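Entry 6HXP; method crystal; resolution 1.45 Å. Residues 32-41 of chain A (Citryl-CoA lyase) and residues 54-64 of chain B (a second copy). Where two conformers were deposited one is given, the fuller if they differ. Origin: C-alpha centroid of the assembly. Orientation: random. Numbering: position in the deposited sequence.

Chain A (32-41) SFAQAIYLIL
Chain B, residues 54-64: MEAMLVSVIDH

The helix that starts at Phe A33 and the one that carries Met B54 to Val B59, from two copies of the lyase, run in nearly the same direction, 25° apart, with axes 9.4 Å apart at closest approach. The register is set where Phe A33 meets Glu B55, CA to CA 5.2 Å. Ser A32 (phi/psi -73/166, chi1 p) caps its own helix: Gln A35 N donates to Ser A32 OG at 3.0 Å, and Gln A35, chi1 m, chi2 t and chi3 -47°, returns OE1 to Ser A32 N at 2.9 Å.

The first turn of a helix leaves amides free, and chain B supplies an acceptor. Glu B55 folds through m, m, so that although its CA-to-CB bond points sideways, OE1 takes a nearly straight hydrogen bond from Phe A33 N at 2.8 Å. A water bridges Glu B55 OE1 (2.9 Å) and Ala A34 N (3.2 Å).

Phe A33, chi1 t and chi2 44°, lays one ring face under Leu B58 (m, t), whose CB sits 3.7 Å from the ring centroid of Phe A33. Small Ala A36 points toward chain B; its CB meets Val B59 CG2 at 3.9 Å and Ile B62 CD1 at 3.8 Å. Past the helix, Ile B62, extended t, t, sends CD1 to 4.1 Å from Ile A40 CG2. Ile A40, also t, t, reaches Asp B63, CD1 to CB 3.6 Å.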

# COMPACT_ATOMS: atom_id res chain seq x y z
N SER A 32 2.99 -5.73 29.66
CA SER A 32 3.69 -4.76 28.83
C SER A 32 3.21 -4.97 27.40
O SER A 32 2.63 -6.01 27.02
CB SER A 32 5.19 -4.99 28.88
OG SER A 32 5.59 -6.12 28.12
N PHE A 33 3.50 -4.00 26.55
CA PHE A 33 3.14 -4.11 25.13
C PHE A 33 3.84 -5.34 24.50
O PHE A 33 3.20 -6.10 23.81
CB PHE A 33 3.49 -2.82 24.42
CG PHE A 33 3.11 -2.74 22.97
CD1 PHE A 33 1.87 -3.18 22.53
CD2 PHE A 33 3.97 -2.16 22.05
CE1 PHE A 33 1.50 -3.03 21.19
CE2 PHE A 33 3.60 -2.03 20.70
CZ PHE A 33 2.38 -2.49 20.29
N ALA A 34 5.14 -5.54 24.75
CA ALA A 34 5.84 -6.71 24.20
C ALA A 34 5.19 -8.02 24.70
O ALA A 34 5.10 -8.98 23.95
CB ALA A 34 7.31 -6.71 24.56
N GLN A 35 4.74 -8.08 25.98
CA GLN A 35 4.07 -9.28 26.45
C GLN A 35 2.75 -9.50 25.74
O GLN A 35 2.42 -10.65 25.41
CB GLN A 35 3.80 -9.20 27.96
CG GLN A 35 5.08 -9.31 28.76
CD GLN A 35 4.82 -9.13 30.23
OE1 GLN A 35 4.11 -8.21 30.67
NE2 GLN A 35 5.42 -10.02 31.01
N ALA A 36 1.98 -8.42 25.52
CA ALA A 36 0.72 -8.52 24.77
C ALA A 36 0.96 -8.94 23.32
O ALA A 36 0.15 -9.68 22.73
CB ALA A 36 -0.05 -7.20 24.83
N ILE A 37 2.08 -8.49 22.73
CA ILE A 37 2.44 -8.93 21.39
C ILE A 37 2.72 -10.43 21.37
O ILE A 37 2.25 -11.15 20.49
CB ILE A 37 3.67 -8.13 20.92
CG1 ILE A 37 3.24 -6.67 20.64
CG2 ILE A 37 4.30 -8.75 19.68
CD1 ILE A 37 4.39 -5.69 20.57
N TYR A 38 3.48 -10.89 22.34
CA TYR A 38 3.76 -12.32 22.42
C TYR A 38 2.40 -13.06 22.50
O TYR A 38 2.19 -14.05 21.80
CB TYR A 38 4.63 -12.66 23.62
CG TYR A 38 4.97 -14.13 23.68
CD1 TYR A 38 4.06 -15.07 24.19
CD2 TYR A 38 6.21 -14.60 23.26
CE1 TYR A 38 4.36 -16.42 24.24
CE2 TYR A 38 6.51 -15.97 23.28
CZ TYR A 38 5.58 -16.87 23.79
OH TYR A 38 5.86 -18.24 23.81
N LEU A 39 1.54 -12.63 23.41
CA LEU A 39 0.25 -13.31 23.58
C LEU A 39 -0.54 -13.35 22.27
O LEU A 39 -1.07 -14.41 21.91
CB LEU A 39 -0.56 -12.57 24.65
CG LEU A 39 -2.02 -13.00 24.78
CD1 LEU A 39 -2.14 -14.43 25.22
CD2 LEU A 39 -2.77 -12.05 25.71
N ILE A 40 -0.69 -12.19 21.58
CA ILE A 40 -1.55 -12.21 20.42
C ILE A 40 -0.99 -13.08 19.33
O ILE A 40 -1.75 -13.70 18.58
CB ILE A 40 -1.92 -10.81 19.95
CG1 ILE A 40 -3.22 -10.91 19.06
CG2 ILE A 40 -0.78 -10.09 19.26
CD1 ILE A 40 -3.80 -9.54 18.82
N LEU A 41 0.34 -13.11 19.20
CA LEU A 41 0.98 -13.91 18.15
C LEU A 41 1.04 -15.39 18.47
O LEU A 41 0.83 -16.23 17.59
CB LEU A 41 2.37 -13.40 17.84
CG LEU A 41 2.46 -11.96 17.33
CD1 LEU A 41 3.91 -11.57 17.10
CD2 LEU A 41 1.61 -11.78 16.07
N MET B 54 2.36 4.57 28.42
CA MET B 54 2.57 4.16 27.02
C MET B 54 2.30 2.66 26.85
O MET B 54 1.67 2.26 25.87
CB MET B 54 4.00 4.51 26.59
CG MET B 54 4.30 4.23 25.13
SD MET B 54 3.25 5.08 23.88
CE MET B 54 4.24 6.49 23.62
N GLU B 55 2.75 1.82 27.79
CA GLU B 55 2.46 0.39 27.72
C GLU B 55 0.93 0.21 27.69
O GLU B 55 0.41 -0.54 26.87
CB GLU B 55 2.96 -0.40 28.94
CG GLU B 55 4.47 -0.32 29.24
CD GLU B 55 5.42 -1.22 28.50
OE1 GLU B 55 4.96 -1.89 27.54
OE2 GLU B 55 6.65 -1.16 28.78
N ALA B 56 0.22 0.90 28.57
CA ALA B 56 -1.24 0.73 28.65
C ALA B 56 -1.96 1.21 27.41
O ALA B 56 -2.92 0.56 26.94
CB ALA B 56 -1.78 1.46 29.87
N MET B 57 -1.55 2.38 26.83
CA MET B 57 -2.21 2.89 25.61
C MET B 57 -2.03 1.91 24.48
O MET B 57 -2.96 1.64 23.72
CB MET B 57 -1.56 4.21 25.07
CG MET B 57 -1.77 5.46 25.82
SD MET B 57 -0.42 6.65 25.28
CE MET B 57 -0.49 6.44 23.48
N LEU B 58 -0.80 1.43 24.29
CA LEU B 58 -0.56 0.55 23.15
C LEU B 58 -1.30 -0.77 23.28
O LEU B 58 -1.87 -1.26 22.32
CB LEU B 58 0.94 0.35 22.96
CG LEU B 58 1.70 1.65 22.63
CD1 LEU B 58 3.21 1.40 22.68
CD2 LEU B 58 1.33 2.19 21.25
N VAL B 59 -1.31 -1.35 24.47
CA VAL B 59 -2.06 -2.59 24.67
C VAL B 59 -3.52 -2.37 24.40
O VAL B 59 -4.19 -3.27 23.84
CB VAL B 59 -1.79 -3.17 26.08
CG1 VAL B 59 -2.71 -4.36 26.38
CG2 VAL B 59 -0.34 -3.61 26.21
N SER B 60 -4.04 -1.18 24.78
CA SER B 60 -5.47 -0.87 24.63
C SER B 60 -6.00 -1.02 23.23
O SER B 60 -7.17 -1.31 23.05
CB SER B 60 -5.74 0.56 25.07
OG SER B 60 -5.64 0.69 26.49
N VAL B 61 -5.14 -0.86 22.24
CA VAL B 61 -5.55 -0.89 20.83
C VAL B 61 -4.95 -2.07 20.05
O VAL B 61 -4.98 -2.02 18.83
CB VAL B 61 -5.24 0.44 20.11
CG1 VAL B 61 -5.93 1.62 20.82
CG2 VAL B 61 -3.75 0.68 20.01
N ILE B 62 -4.50 -3.12 20.74
CA ILE B 62 -3.72 -4.14 20.03
C ILE B 62 -4.49 -4.89 18.96
O ILE B 62 -3.91 -5.25 17.92
CB ILE B 62 -3.03 -5.08 21.02
CG1 ILE B 62 -1.92 -5.84 20.29
CG2 ILE B 62 -4.00 -6.02 21.74
CD1 ILE B 62 -0.96 -6.50 21.22
N ASP B 63 -5.80 -5.08 19.15
CA ASP B 63 -6.61 -5.71 18.10
C ASP B 63 -8.08 -5.43 18.37
O ASP B 63 -8.48 -5.17 19.50
CB ASP B 63 -6.40 -7.25 18.00
CG ASP B 63 -6.87 -7.80 16.66
OD1 ASP B 63 -6.42 -7.30 15.61
OD2 ASP B 63 -7.79 -8.69 16.67
N HIS B 64 -8.89 -5.53 17.32
CA HIS B 64 -10.34 -5.34 17.47
C HIS B 64 -11.09 -6.37 16.67
O HIS B 64 -12.23 -6.14 16.26
CB HIS B 64 -10.76 -3.92 17.10
CG HIS B 64 -12.02 -3.50 17.80
ND1 HIS B 64 -13.26 -3.54 17.17
CD2 HIS B 64 -12.21 -3.17 19.09
CE1 HIS B 64 -14.15 -3.16 18.08
NE2 HIS B 64 -13.56 -2.90 19.25
O HOH W 1 6.90 -3.17 25.87